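PDB 5CJP: Ras GTPase-activating-like protein IQGAP2 from Homo sapiens, which binds the GTP-loaded small GTPase Cdc42 through its GAP-related domain and is probably brought into dimers by that binding. Local coordinates for residues S56-E60 and F321-Y326; L67-L72 and V93-V97; L127-T131 and S176-L180; P133-Y137 and A163-V169; L188-I192 and E303-Y307. The contacts are given in a common frame with arbitrary orientation. Residues are numbered along the deposited sequence.

Overall arrangement
Starting from the N terminus, the chain enters the nucleotide site at 56-60, but contact 1 closes only when 321-326 returns, so its loop encloses the other four. Inside it, contact 2 comes first, a short loop that pairs helix 58-79 with helix 92-102; contact 1 uses the same first helix. Contact 3 then opens at 127-131 and closes at 176-180, and contact 4 (133-137 with 163-169) is nested within it and touches it. Contact 5 follows in series, joining helix 167-193 to helix 294-311. That long helix serves contacts 3, 4 and 5, leading from the far end of the helical domain, opposite contact 1, toward the centre.

Contact 1. Residues S56-E60 and F321-Y326; sequences SNQRE and FNMDKY. With GTP (guanosine-5'-triphosphate), chain G.
This contact frames the GTP pocket where IQGAP2 meets Cdc42. Asn57 is the N-cap residue of helix 58-79; Gln58 and Arg59 face 321-326, a loop with an inverse gamma turn centred on Asn322 that leads into a weakly bonded helix. The CA atoms of Gln58 and Phe321 lie 7.1 Å apart, those of Arg59 and Met323 7.2 Å. Gln58 (chi1 p, chi2 t) accepts at OE1 from Tyr326 OH (2.8 Å) and weakly from Lys325 NZ (3.0 Å), which also salt-bridges an acidic side chain of Cdc42. Arg59 CB sits 4.0 Å over the Tyr326 ring centroid (CH-pi). Water 2 accepts from Arg59 N (2.6 Å) and donates to Tyr326 OH (3.0 Å). Arg59 NH2 donates to GTP O3' (2.7 Å), GTP O2' to Glu60 OE2 (2.6 Å), GTP N2 to Tyr326 OH (3.0 Å); Arg59 NE salt-bridges Glu60 OE1 (3.0 Å). Thus 56-60 holds the ribose hydroxyls and Tyr326 guanine N2; GTP, also hydrogen-bonded to Cdc42, joins the interface.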
# COMPACT_ATOMS: atom_id res chain seq x y z
N SER E 56 10.60 -7.70 15.50
CA SER E 56 9.31 -7.95 16.10
C SER E 56 9.28 -9.24 16.91
O SER E 56 8.35 -9.48 17.66
CB SER E 56 8.21 -7.94 15.04
OG SER E 56 8.44 -8.91 14.03
N ASN E 57 10.30 -10.09 16.74
CA ASN E 57 10.38 -11.33 17.50
C ASN E 57 11.64 -11.26 18.34
O ASN E 57 12.63 -10.67 17.91
CB ASN E 57 10.40 -12.52 16.56
CG ASN E 57 9.07 -12.71 15.87
OD1 ASN E 57 8.12 -13.16 16.49
ND2 ASN E 57 9.00 -12.36 14.60
N GLN E 58 11.60 -11.84 19.54
CA GLN E 58 12.74 -11.74 20.45
C GLN E 58 14.14 -12.12 19.97
O GLN E 58 15.09 -11.40 20.29
CB GLN E 58 12.41 -12.45 21.77
CG GLN E 58 12.30 -13.95 21.71
CD GLN E 58 11.88 -14.52 23.06
OE1 GLN E 58 11.89 -15.73 23.26
NE2 GLN E 58 11.51 -13.64 23.98
N ARG E 59 14.30 -13.21 19.21
CA ARG E 59 15.64 -13.57 18.75
C ARG E 59 16.27 -12.41 17.95
O ARG E 59 17.45 -12.07 18.16
CB ARG E 59 15.62 -14.85 17.89
CG ARG E 59 16.99 -15.19 17.32
CD ARG E 59 17.00 -16.47 16.53
NE ARG E 59 16.18 -16.40 15.32
CZ ARG E 59 16.01 -17.41 14.48
NH1 ARG E 59 16.63 -18.56 14.72
NH2 ARG E 59 15.22 -17.30 13.42
N GLU E 60 15.49 -11.79 17.06
CA GLU E 60 15.96 -10.65 16.24
C GLU E 60 16.17 -9.39 17.07
O GLU E 60 17.12 -8.64 16.86
CB GLU E 60 14.97 -10.36 15.10
CG GLU E 60 14.98 -11.39 13.98
CD GLU E 60 14.76 -12.80 14.48
OE1 GLU E 60 15.68 -13.64 14.32
OE2 GLU E 60 13.68 -13.09 15.03
N PHE E 321 15.50 -12.67 27.88
CA PHE E 321 14.77 -13.57 27.00
C PHE E 321 15.56 -14.86 27.23
O PHE E 321 16.79 -14.83 27.17
CB PHE E 321 14.89 -13.16 25.54
CG PHE E 321 14.81 -11.67 25.28
CD1 PHE E 321 13.90 -10.87 25.97
CD2 PHE E 321 15.57 -11.09 24.27
CE1 PHE E 321 13.76 -9.51 25.65
CE2 PHE E 321 15.44 -9.74 23.93
CZ PHE E 321 14.53 -8.95 24.62
N ASN E 322 14.92 -15.98 27.53
CA ASN E 322 15.71 -17.19 27.72
C ASN E 322 16.26 -17.59 26.37
O ASN E 322 15.78 -18.53 25.74
CB ASN E 322 14.84 -18.31 28.28
CG ASN E 322 14.34 -18.00 29.66
OD1 ASN E 322 15.14 -17.72 30.56
ND2 ASN E 322 13.03 -18.05 29.84
N MET E 323 17.29 -16.87 25.93
CA MET E 323 17.91 -17.11 24.64
C MET E 323 18.39 -18.54 24.42
O MET E 323 18.63 -18.94 23.28
CB MET E 323 19.06 -16.12 24.42
CG MET E 323 18.59 -14.67 24.17
SD MET E 323 17.31 -14.48 22.84
CE MET E 323 18.29 -14.99 21.44
N ASP E 324 18.50 -19.31 25.51
CA ASP E 324 18.94 -20.69 25.39
C ASP E 324 17.97 -21.51 24.55
O ASP E 324 18.35 -22.52 23.96
CB ASP E 324 19.10 -21.32 26.78
CG ASP E 324 20.39 -20.89 27.46
OD1 ASP E 324 21.47 -21.02 26.83
OD2 ASP E 324 20.34 -20.44 28.63
N LYS E 325 16.73 -21.04 24.46
CA LYS E 325 15.73 -21.75 23.67
C LYS E 325 16.03 -21.68 22.16
O LYS E 325 15.41 -22.40 21.39
CB LYS E 325 14.34 -21.17 23.91
CG LYS E 325 13.97 -20.08 22.92
CD LYS E 325 12.68 -19.39 23.29
CE LYS E 325 12.91 -18.37 24.38
NZ LYS E 325 11.64 -18.12 25.10
N TYR E 326 16.96 -20.80 21.76
CA TYR E 326 17.34 -20.62 20.36
C TYR E 326 18.76 -21.13 20.06
O TYR E 326 19.13 -21.29 18.89
CB TYR E 326 17.27 -19.13 19.96
CG TYR E 326 15.91 -18.47 20.15
CD1 TYR E 326 14.84 -18.77 19.30
CD2 TYR E 326 15.70 -17.54 21.18
CE1 TYR E 326 13.59 -18.16 19.46
CE2 TYR E 326 14.45 -16.94 21.35
CZ TYR E 326 13.40 -17.26 20.49
OH TYR E 326 12.16 -16.69 20.64
PG GTP G . 7.32 -13.19 6.49
O1G GTP G . 5.87 -12.93 5.85
O2G GTP G . 8.12 -14.17 5.71
O3G GTP G . 8.04 -11.76 6.58
O3B GTP G . 7.05 -13.62 8.02
PB GTP G . 7.15 -15.14 8.54
O1B GTP G . 5.82 -15.53 9.05
O2B GTP G . 7.77 -15.97 7.47
O3A GTP G . 8.21 -14.99 9.74
PA GTP G . 9.15 -16.23 10.19
O1A GTP G . 8.35 -17.47 10.05
O2A GTP G . 10.44 -16.12 9.48
O5' GTP G . 9.38 -15.91 11.75
C5' GTP G . 10.16 -14.77 12.12
C4' GTP G . 10.80 -15.01 13.49
O4' GTP G . 9.81 -15.32 14.49
C3' GTP G . 11.66 -16.26 13.43
O3' GTP G . 12.92 -15.91 12.84
C2' GTP G . 11.84 -16.49 14.92
O2' GTP G . 12.75 -15.53 15.47
C1' GTP G . 10.43 -16.20 15.44
N9 GTP G . 9.61 -17.43 15.51
C8 GTP G . 8.96 -18.02 14.50
N7 GTP G . 8.29 -19.07 14.96
C5 GTP G . 8.52 -19.17 16.27
C6 GTP G . 8.09 -20.04 17.26
O6 GTP G . 7.33 -20.98 17.00
N1 GTP G . 8.53 -19.83 18.57
C2 GTP G . 9.39 -18.77 18.86
N2 GTP G . 9.84 -18.59 20.09
N3 GTP G . 9.79 -17.95 17.88
C4 GTP G . 9.37 -18.12 16.61
O HOH W 1 18.58 -19.25 16.81
O HOH W 2 12.36 -14.70 18.47

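Contact 2. Residues L67-L72 and V93-V97; sequences LFKTAL and VIKMV
Two helical segments, 67-72 and 93-97, run nearly antiparallel here, their axes 10.3 Å apart at closest approach with a signed crossing angle of -154°. The nearest CA atoms belong to Leu72 and Val93, 6.3 Å apart. No hydrogen bond crosses; the side-chain packing is apolar, as in the buried helix-helix contacts of this helical GAP-related domain.

Phe68 is the main side chain of the first helix. Its CA-to-CB bond points sideways, yet with chi1 in the m well (-77°) the ring swings across to the other helix. Val97 (chi1 t) puts CG2 over one face of that ring, 3.6 Å from its centroid and 13° off the normal, a CH-pi contact. Met96 extends through two t rotamers (chi1, chi2) and brings CE to the ring edge, 3.2 Å from Phe68 CE2; the same methyl lies 4.4 Å from Leu67 CD1. The CA-to-CB bond of Val93 (chi1 t) points toward the other helix: CG2 meets Ala71 CB at 3.6 Å, while CG1 is 3.8 Å from Phe68 O and 4.1 Å from Phe68 CD2. Beyond it, Leu72 (t, p) and Ile94 (m, m) touch through their CD1 atoms, 4.1 Å apart.

Helix 25-34 closes one flank, with Phe33 on Leu67, Ala71 and Val93; helix 200-216 packs Ile205 on Phe68 and Leu209 on Leu72, and helix 37-54 brings Met44, Ile48 and Leu51 to Met96.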
# COMPACT_ATOMS: atom_id res chain seq x y z
N LEU E 67 23.74 -5.35 18.71
CA LEU E 67 24.29 -4.43 17.72
C LEU E 67 24.42 -3.07 18.40
O LEU E 67 25.47 -2.43 18.35
CB LEU E 67 23.35 -4.34 16.51
CG LEU E 67 23.77 -3.58 15.25
CD1 LEU E 67 22.97 -2.34 15.12
CD2 LEU E 67 25.26 -3.31 15.26
N PHE E 68 23.35 -2.63 19.03
CA PHE E 68 23.35 -1.35 19.75
C PHE E 68 24.47 -1.31 20.77
O PHE E 68 25.23 -0.33 20.83
CB PHE E 68 22.01 -1.14 20.47
CG PHE E 68 20.91 -0.73 19.56
CD1 PHE E 68 19.58 -0.85 19.97
CD2 PHE E 68 21.18 -0.19 18.30
CE1 PHE E 68 18.54 -0.43 19.13
CE2 PHE E 68 20.15 0.22 17.46
CZ PHE E 68 18.83 0.11 17.87
N LYS E 69 24.57 -2.37 21.56
CA LYS E 69 25.59 -2.46 22.60
C LYS E 69 27.01 -2.27 22.09
O LYS E 69 27.72 -1.34 22.49
CB LYS E 69 25.50 -3.81 23.31
CG LYS E 69 26.31 -3.83 24.59
CD LYS E 69 26.45 -5.22 25.17
CE LYS E 69 27.54 -5.99 24.45
NZ LYS E 69 27.91 -7.25 25.18
N THR E 70 27.45 -3.15 21.20
CA THR E 70 28.80 -3.06 20.70
C THR E 70 29.09 -1.73 20.00
O THR E 70 30.21 -1.22 20.08
CB THR E 70 29.11 -4.20 19.73
OG1 THR E 70 28.56 -3.88 18.45
CG2 THR E 70 28.48 -5.49 20.23
N ALA E 71 28.09 -1.18 19.33
CA ALA E 71 28.27 0.10 18.64
C ALA E 71 28.41 1.22 19.66
O ALA E 71 29.21 2.14 19.47
CB ALA E 71 27.08 0.38 17.70
N LEU E 72 27.62 1.17 20.73
CA LEU E 72 27.72 2.20 21.75
C LEU E 72 29.08 2.10 22.45
O LEU E 72 29.72 3.12 22.72
CB LEU E 72 26.59 2.08 22.78
CG LEU E 72 26.51 3.06 23.97
CD1 LEU E 72 26.65 4.52 23.52
CD2 LEU E 72 25.19 2.85 24.67
N VAL E 93 24.22 6.02 17.07
CA VAL E 93 23.67 4.81 17.65
C VAL E 93 22.61 5.20 18.68
O VAL E 93 21.63 4.51 18.84
CB VAL E 93 24.71 3.98 18.41
CG1 VAL E 93 24.10 2.67 18.88
CG2 VAL E 93 25.90 3.73 17.53
N ILE E 94 22.84 6.30 19.38
CA ILE E 94 21.89 6.74 20.38
C ILE E 94 20.64 7.29 19.69
O ILE E 94 19.52 7.12 20.17
CB ILE E 94 22.53 7.79 21.28
CG1 ILE E 94 23.55 7.10 22.19
CG2 ILE E 94 21.46 8.52 22.10
CD1 ILE E 94 22.94 6.12 23.07
N LYS E 95 20.83 7.92 18.54
CA LYS E 95 19.72 8.48 17.77
C LYS E 95 18.81 7.34 17.33
O LYS E 95 17.58 7.45 17.36
CB LYS E 95 20.27 9.21 16.54
CG LYS E 95 19.31 10.18 15.90
CD LYS E 95 19.98 10.91 14.75
CE LYS E 95 21.27 11.60 15.22
NZ LYS E 95 22.18 12.05 14.09
N MET E 96 19.41 6.23 16.92
CA MET E 96 18.64 5.09 16.45
C MET E 96 18.00 4.37 17.62
O MET E 96 16.85 3.92 17.54
CB MET E 96 19.55 4.15 15.67
CG MET E 96 18.83 2.96 15.08
SD MET E 96 19.83 2.23 13.78
CE MET E 96 19.76 0.62 14.28
N VAL E 97 18.75 4.26 18.71
CA VAL E 97 18.24 3.60 19.90
C VAL E 97 16.99 4.31 20.36
O VAL E 97 16.01 3.66 20.71
CB VAL E 97 19.27 3.62 21.05
CG1 VAL E 97 18.57 3.36 22.40
CG2 VAL E 97 20.32 2.55 20.79

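Contact 3. Residues L127-T131 and S176-L180; sequences LIINT and SIENL
An irregular, largely extended stretch of loop, 127-131, lies across one face of helix 167-193 at residues 176-180, joining the linker between helices 111-123 and 133-139 to the long helix. Residues 127-130 have phi between -65° and -159° and psi between 80° and 140°; Thr131 (-82/16) then turns the chain. Closest in register are Ile129 and Ser176, whose CA atoms lie 4.7 Å apart.

Walking along the helix, Ser176 comes first. Its CA-to-CB bond (chi1 m) points toward the linker, and OG accepts from Asn130 N at 3.3 Å while also making a weak hydrogen bond to Lys172 O one turn back. The same OG sits 3.6 Å from Ile129 CA. Ile177 and Glu178 turn off this face, and Asn179 (chi1 m) comes back to it: its CB packs 3.7 Å from Leu127 CD1 and 4.0 Å from Ile129 CG1. Leu180 completes the turn, its CG 3.4 Å from Ile129 CG2 and its CD1 3.7 Å from Thr131 CG2. Val273 of helix 261-278 touches Leu180 too, and Asn266 of that helix touches both Leu127 and Ile129.

This is loop-on-helix packing within the helical GAP-related domain, without backbone pairing: Ser176 OG satisfies the Asn130 amide and holds the linker on the helix beside the apolar contact of Ile129 with Leu180.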
# COMPACT_ATOMS: atom_id res chain seq x y z
N LEU E 127 -5.37 28.22 30.30
CA LEU E 127 -3.98 28.15 30.74
C LEU E 127 -3.07 28.90 29.79
O LEU E 127 -3.08 28.66 28.58
CB LEU E 127 -3.55 26.70 30.84
CG LEU E 127 -2.12 26.45 31.32
CD1 LEU E 127 -1.91 26.97 32.75
CD2 LEU E 127 -1.86 24.98 31.24
N ILE E 128 -2.29 29.82 30.34
CA ILE E 128 -1.36 30.64 29.58
C ILE E 128 -0.14 30.91 30.43
O ILE E 128 -0.02 31.97 31.04
CB ILE E 128 -1.98 32.00 29.23
CG1 ILE E 128 -3.22 31.81 28.37
CG2 ILE E 128 -0.99 32.85 28.48
CD1 ILE E 128 -4.00 33.06 28.28
N ILE E 129 0.75 29.93 30.49
CA ILE E 129 1.97 30.08 31.27
C ILE E 129 2.98 30.88 30.43
O ILE E 129 3.08 30.69 29.21
CB ILE E 129 2.57 28.70 31.62
CG1 ILE E 129 1.56 27.89 32.43
CG2 ILE E 129 3.84 28.87 32.43
CD1 ILE E 129 1.91 26.42 32.54
N ASN E 130 3.70 31.77 31.09
CA ASN E 130 4.72 32.58 30.42
C ASN E 130 5.72 33.11 31.44
O ASN E 130 5.46 34.08 32.15
CB ASN E 130 4.10 33.77 29.68
CG ASN E 130 5.02 34.32 28.59
OD1 ASN E 130 6.20 34.56 28.81
ND2 ASN E 130 4.46 34.53 27.41
N THR E 131 6.87 32.45 31.51
CA THR E 131 7.91 32.80 32.45
C THR E 131 8.79 33.96 31.99
O THR E 131 9.86 34.18 32.55
CB THR E 131 8.79 31.58 32.72
OG1 THR E 131 9.22 31.01 31.47
CG2 THR E 131 8.01 30.53 33.48
N SER E 176 1.53 32.22 36.80
CA SER E 176 2.13 31.31 35.83
C SER E 176 3.04 30.33 36.53
O SER E 176 3.06 29.15 36.21
CB SER E 176 2.92 32.09 34.77
OG SER E 176 2.06 32.66 33.80
N ILE E 177 3.80 30.82 37.49
CA ILE E 177 4.71 29.96 38.24
C ILE E 177 3.91 28.96 39.06
O ILE E 177 4.40 27.88 39.36
CB ILE E 177 5.59 30.78 39.17
CG1 ILE E 177 6.39 31.77 38.32
CG2 ILE E 177 6.51 29.88 39.97
CD1 ILE E 177 7.09 32.80 39.14
N GLU E 178 2.69 29.33 39.42
CA GLU E 178 1.87 28.43 40.21
C GLU E 178 1.30 27.39 39.28
O GLU E 178 1.37 26.19 39.56
CB GLU E 178 0.73 29.19 40.89
CG GLU E 178 0.79 29.10 42.40
CD GLU E 178 0.69 27.68 42.90
OE1 GLU E 178 -0.42 27.11 42.86
OE2 GLU E 178 1.73 27.12 43.32
N ASN E 179 0.74 27.85 38.17
CA ASN E 179 0.17 26.98 37.17
C ASN E 179 1.23 25.99 36.69
O ASN E 179 1.01 24.78 36.71
CB ASN E 179 -0.34 27.79 35.97
CG ASN E 179 -1.55 28.65 36.30
OD1 ASN E 179 -2.62 28.14 36.61
ND2 ASN E 179 -1.37 29.96 36.24
N LEU E 180 2.37 26.52 36.28
CA LEU E 180 3.47 25.70 35.76
C LEU E 180 3.86 24.57 36.71
O LEU E 180 3.96 23.42 36.30
CB LEU E 180 4.70 26.58 35.49
CG LEU E 180 5.49 26.41 34.17
CD1 LEU E 180 6.83 27.13 34.30
CD2 LEU E 180 5.73 24.93 33.84

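Contact 4. Residues P133-Y137 and A163-V169; sequences PVEVY and ALTYPEV
Residues 133-137 form the first turn of helix 133-139, with Tyr137 N bonded to Pro133 O at 2.6 Å. Opposite them, 163-169 leaves helix 160-163 at Leu164, passes Tyr166 in an extended conformation (-82/106) and enters helix 167-193, where Val169 N makes a weak hydrogen bond to Tyr166 O (2.8 Å). Tyr137 and Val169 have the closest CA atoms, 5.6 Å apart.

No hydrogen bond joins the two segments. Tyr137 (chi1 t) is central: its CA is 3.4 Å from Val169 CG2 and its CB is 3.6 Å from Ala163 CB, so the connector touches it from both its start and its end. Farther out, Tyr137 CE1 lies over one face of the Tyr166 ring, 3.5 Å from Tyr166 CE2, the planes inclined at 47° and the centroids 5.1 Å apart. Ala163 CB also reaches Pro133 CB (4.1 Å), beside Leu164 CD2, 4.3 Å from that same Pro133 CB. Val169 CG1 meets Val136 CB at 4.2 Å.

Leu154 and Val158, from the intervening loop, add to the packing round Tyr137. This is plain helix-to-connector packing at an outlying end of the all-helical GAP-related domain: the connector between helices 160-163 and 167-193 packs on the start of helix 133-139 through aliphatic and aromatic side chains.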
# COMPACT_ATOMS: atom_id res chain seq x y z
N PRO E 133 9.04 37.87 31.77
CA PRO E 133 8.59 39.19 32.21
C PRO E 133 8.31 40.17 31.08
O PRO E 133 7.17 40.62 30.93
CB PRO E 133 9.72 39.65 33.11
CG PRO E 133 10.15 38.37 33.75
CD PRO E 133 10.20 37.43 32.56
N VAL E 134 9.33 40.51 30.28
CA VAL E 134 9.13 41.46 29.18
C VAL E 134 8.00 41.05 28.25
O VAL E 134 7.29 41.90 27.72
CB VAL E 134 10.42 41.66 28.32
CG1 VAL E 134 11.48 42.39 29.11
CG2 VAL E 134 10.95 40.32 27.84
N GLU E 135 7.84 39.74 28.06
CA GLU E 135 6.77 39.24 27.21
C GLU E 135 5.44 39.41 27.91
O GLU E 135 4.42 39.69 27.28
CB GLU E 135 7.00 37.77 26.86
CG GLU E 135 7.77 37.56 25.56
CD GLU E 135 7.83 36.11 25.13
OE1 GLU E 135 8.56 35.32 25.77
OE2 GLU E 135 7.15 35.75 24.14
N VAL E 136 5.44 39.22 29.22
CA VAL E 136 4.21 39.38 29.99
C VAL E 136 3.89 40.86 30.04
O VAL E 136 2.77 41.28 29.75
CB VAL E 136 4.35 38.86 31.44
CG1 VAL E 136 2.99 38.90 32.14
CG2 VAL E 136 4.91 37.44 31.43
N TYR E 137 4.89 41.66 30.39
CA TYR E 137 4.73 43.10 30.49
C TYR E 137 4.11 43.62 29.21
O TYR E 137 3.08 44.30 29.23
CB TYR E 137 6.08 43.79 30.70
CG TYR E 137 6.00 45.28 30.49
CD1 TYR E 137 5.49 46.12 31.49
CD2 TYR E 137 6.37 45.86 29.28
CE1 TYR E 137 5.35 47.49 31.28
CE2 TYR E 137 6.23 47.22 29.06
CZ TYR E 137 5.72 48.03 30.06
OH TYR E 137 5.57 49.38 29.83
N ALA E 163 10.24 45.42 34.06
CA ALA E 163 8.93 44.89 33.69
C ALA E 163 8.29 44.45 35.00
O ALA E 163 7.06 44.42 35.13
CB ALA E 163 9.08 43.70 32.75
N LEU E 164 9.13 44.12 35.98
CA LEU E 164 8.67 43.70 37.29
C LEU E 164 8.38 44.90 38.18
O LEU E 164 8.08 44.74 39.36
CB LEU E 164 9.72 42.80 37.96
CG LEU E 164 9.96 41.44 37.29
CD1 LEU E 164 10.94 40.62 38.12
CD2 LEU E 164 8.65 40.69 37.15
N THR E 165 8.46 46.09 37.61
CA THR E 165 8.17 47.31 38.36
C THR E 165 6.67 47.36 38.58
O THR E 165 6.20 47.77 39.64
CB THR E 165 8.59 48.58 37.59
OG1 THR E 165 10.02 48.65 37.53
CG2 THR E 165 8.05 49.83 38.29
N TYR E 166 5.94 46.92 37.57
CA TYR E 166 4.49 46.90 37.60
C TYR E 166 4.00 45.66 38.35
O TYR E 166 4.09 44.55 37.83
CB TYR E 166 3.96 46.91 36.17
CG TYR E 166 4.51 48.05 35.36
CD1 TYR E 166 3.78 49.23 35.19
CD2 TYR E 166 5.81 48.01 34.85
CE1 TYR E 166 4.33 50.33 34.53
CE2 TYR E 166 6.37 49.10 34.19
CZ TYR E 166 5.63 50.26 34.04
OH TYR E 166 6.19 51.35 33.40
N PRO E 167 3.50 45.84 39.59
CA PRO E 167 3.00 44.75 40.42
C PRO E 167 1.98 43.88 39.71
O PRO E 167 1.77 42.74 40.07
CB PRO E 167 2.39 45.48 41.61
CG PRO E 167 3.30 46.64 41.76
CD PRO E 167 3.44 47.12 40.32
N GLU E 168 1.33 44.44 38.69
CA GLU E 168 0.35 43.69 37.91
C GLU E 168 1.07 42.61 37.10
O GLU E 168 0.65 41.45 37.07
CB GLU E 168 -0.42 44.63 36.98
CG GLU E 168 0.32 45.92 36.65
CD GLU E 168 0.16 46.97 37.74
OE1 GLU E 168 -0.85 47.70 37.72
OE2 GLU E 168 1.04 47.05 38.63
N VAL E 169 2.16 42.99 36.44
CA VAL E 169 2.94 42.05 35.65
C VAL E 169 3.60 41.04 36.58
O VAL E 169 3.67 39.85 36.26
CB VAL E 169 4.03 42.78 34.84
CG1 VAL E 169 5.10 41.81 34.36
CG2 VAL E 169 3.40 43.46 33.64

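Contact 5. Residues L188-I192 and E303-Y307; sequences LNSII and EFRKY
Helix 167-193 and helix 294-311 pack side by side here and run the same way, a near-parallel helix pair within the helical domain: segments 188-192 and 303-307 make an angle of 20° and approach to 11.0 Å between axes. Ile192 and Tyr307 have the closest CA atoms, at 6.5 Å.

The chief bump is Ile192. With chi1 and chi2 both m, its CD1 dips into a hollow on the facing helix, bordered by Glu303 O (3.9 Å), Phe304 CD2 (4.0 Å) and Tyr307 CB (3.5 Å). One turn earlier, Leu188 (t, p) packs against the Phe304 ring: CD1 lies over a face, 4.3 Å from the centroid and 21° off the normal, and CD2 is 3.8 Å from Glu303 OE2. At the edge of the contact, Asn189 ND2 stays 4.3 Å from Glu303 OE1. In return, Tyr307 (chi1 t) reaches across to Ile191, whose O lies 3.6 Å from Tyr307 CE1 and whose CG2 is 3.7 Å from Tyr307 OH.

Leu274, Ala277 and Ala278 of helix 261-278 pack on Phe304, while Met238 of helix 222-243 touches both Ile191 and Tyr307. Between these segments, shape complementarity and aliphatic-on-aromatic packing hold the two helices together with no hydrogen bond across them.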
# COMPACT_ATOMS: atom_id res chain seq x y z
N LEU E 188 5.36 14.93 35.77
CA LEU E 188 6.38 14.25 36.53
C LEU E 188 5.89 12.98 37.19
O LEU E 188 6.55 11.94 37.13
CB LEU E 188 6.95 15.18 37.59
CG LEU E 188 7.89 14.52 38.59
CD1 LEU E 188 9.11 14.00 37.83
CD2 LEU E 188 8.28 15.51 39.68
N ASN E 189 4.74 13.03 37.85
CA ASN E 189 4.24 11.85 38.52
C ASN E 189 3.89 10.71 37.56
O ASN E 189 4.09 9.54 37.88
CB ASN E 189 3.04 12.21 39.41
CG ASN E 189 3.45 12.97 40.68
OD1 ASN E 189 2.67 13.73 41.25
ND2 ASN E 189 4.69 12.76 41.14
N SER E 190 3.38 11.05 36.37
CA SER E 190 3.04 10.03 35.39
C SER E 190 4.32 9.28 35.03
O SER E 190 4.37 8.05 35.03
CB SER E 190 2.49 10.67 34.12
OG SER E 190 1.43 11.55 34.41
N ILE E 191 5.36 10.06 34.73
CA ILE E 191 6.66 9.50 34.38
C ILE E 191 7.28 8.68 35.52
O ILE E 191 7.56 7.50 35.35
CB ILE E 191 7.67 10.62 33.97
CG1 ILE E 191 7.12 11.43 32.78
CG2 ILE E 191 9.00 10.00 33.60
CD1 ILE E 191 7.88 12.72 32.48
N ILE E 192 7.49 9.31 36.67
CA ILE E 192 8.13 8.62 37.79
C ILE E 192 7.42 7.38 38.33
O ILE E 192 8.08 6.41 38.76
CB ILE E 192 8.37 9.58 38.97
CG1 ILE E 192 9.37 10.66 38.56
CG2 ILE E 192 8.87 8.81 40.18
CD1 ILE E 192 10.65 10.10 38.17
N GLU E 303 13.96 12.92 42.68
CA GLU E 303 13.05 11.89 42.19
C GLU E 303 13.60 11.33 40.88
O GLU E 303 13.65 10.12 40.68
CB GLU E 303 11.65 12.46 41.97
CG GLU E 303 10.93 12.87 43.23
CD GLU E 303 9.49 13.27 42.98
OE1 GLU E 303 8.71 12.42 42.48
OE2 GLU E 303 9.13 14.43 43.27
N PHE E 304 14.02 12.23 39.99
CA PHE E 304 14.59 11.84 38.71
C PHE E 304 15.82 10.97 38.92
O PHE E 304 15.97 9.92 38.29
CB PHE E 304 14.98 13.08 37.92
CG PHE E 304 13.93 13.53 36.96
CD1 PHE E 304 13.75 14.89 36.71
CD2 PHE E 304 13.17 12.61 36.27
CE1 PHE E 304 12.81 15.32 35.76
CE2 PHE E 304 12.22 13.03 35.32
CZ PHE E 304 12.05 14.39 35.07
N ARG E 305 16.70 11.43 39.80
CA ARG E 305 17.93 10.71 40.10
C ARG E 305 17.63 9.28 40.53
O ARG E 305 18.31 8.34 40.11
CB ARG E 305 18.70 11.43 41.21
CG ARG E 305 20.04 10.82 41.52
CD ARG E 305 20.08 10.22 42.94
NE ARG E 305 21.35 9.52 43.19
CZ ARG E 305 22.55 10.07 43.08
NH1 ARG E 305 22.68 11.34 42.73
NH2 ARG E 305 23.63 9.33 43.28
N LYS E 306 16.61 9.12 41.35
CA LYS E 306 16.22 7.79 41.83
C LYS E 306 15.68 6.93 40.68
O LYS E 306 15.93 5.72 40.61
CB LYS E 306 15.15 7.92 42.92
CG LYS E 306 14.67 6.60 43.48
CD LYS E 306 13.58 6.79 44.50
CE LYS E 306 13.10 5.46 45.04
NZ LYS E 306 12.04 5.65 46.06
N TYR E 307 14.94 7.57 39.79
CA TYR E 307 14.32 6.97 38.62
C TYR E 307 15.38 6.45 37.65
O TYR E 307 15.37 5.27 37.27
CB TYR E 307 13.47 8.04 37.94
CG TYR E 307 12.81 7.65 36.65
CD1 TYR E 307 11.70 6.82 36.63
CD2 TYR E 307 13.26 8.18 35.45
CE1 TYR E 307 11.04 6.53 35.44
CE2 TYR E 307 12.61 7.90 34.25
CZ TYR E 307 11.50 7.08 34.25
OH TYR E 307 10.85 6.83 33.07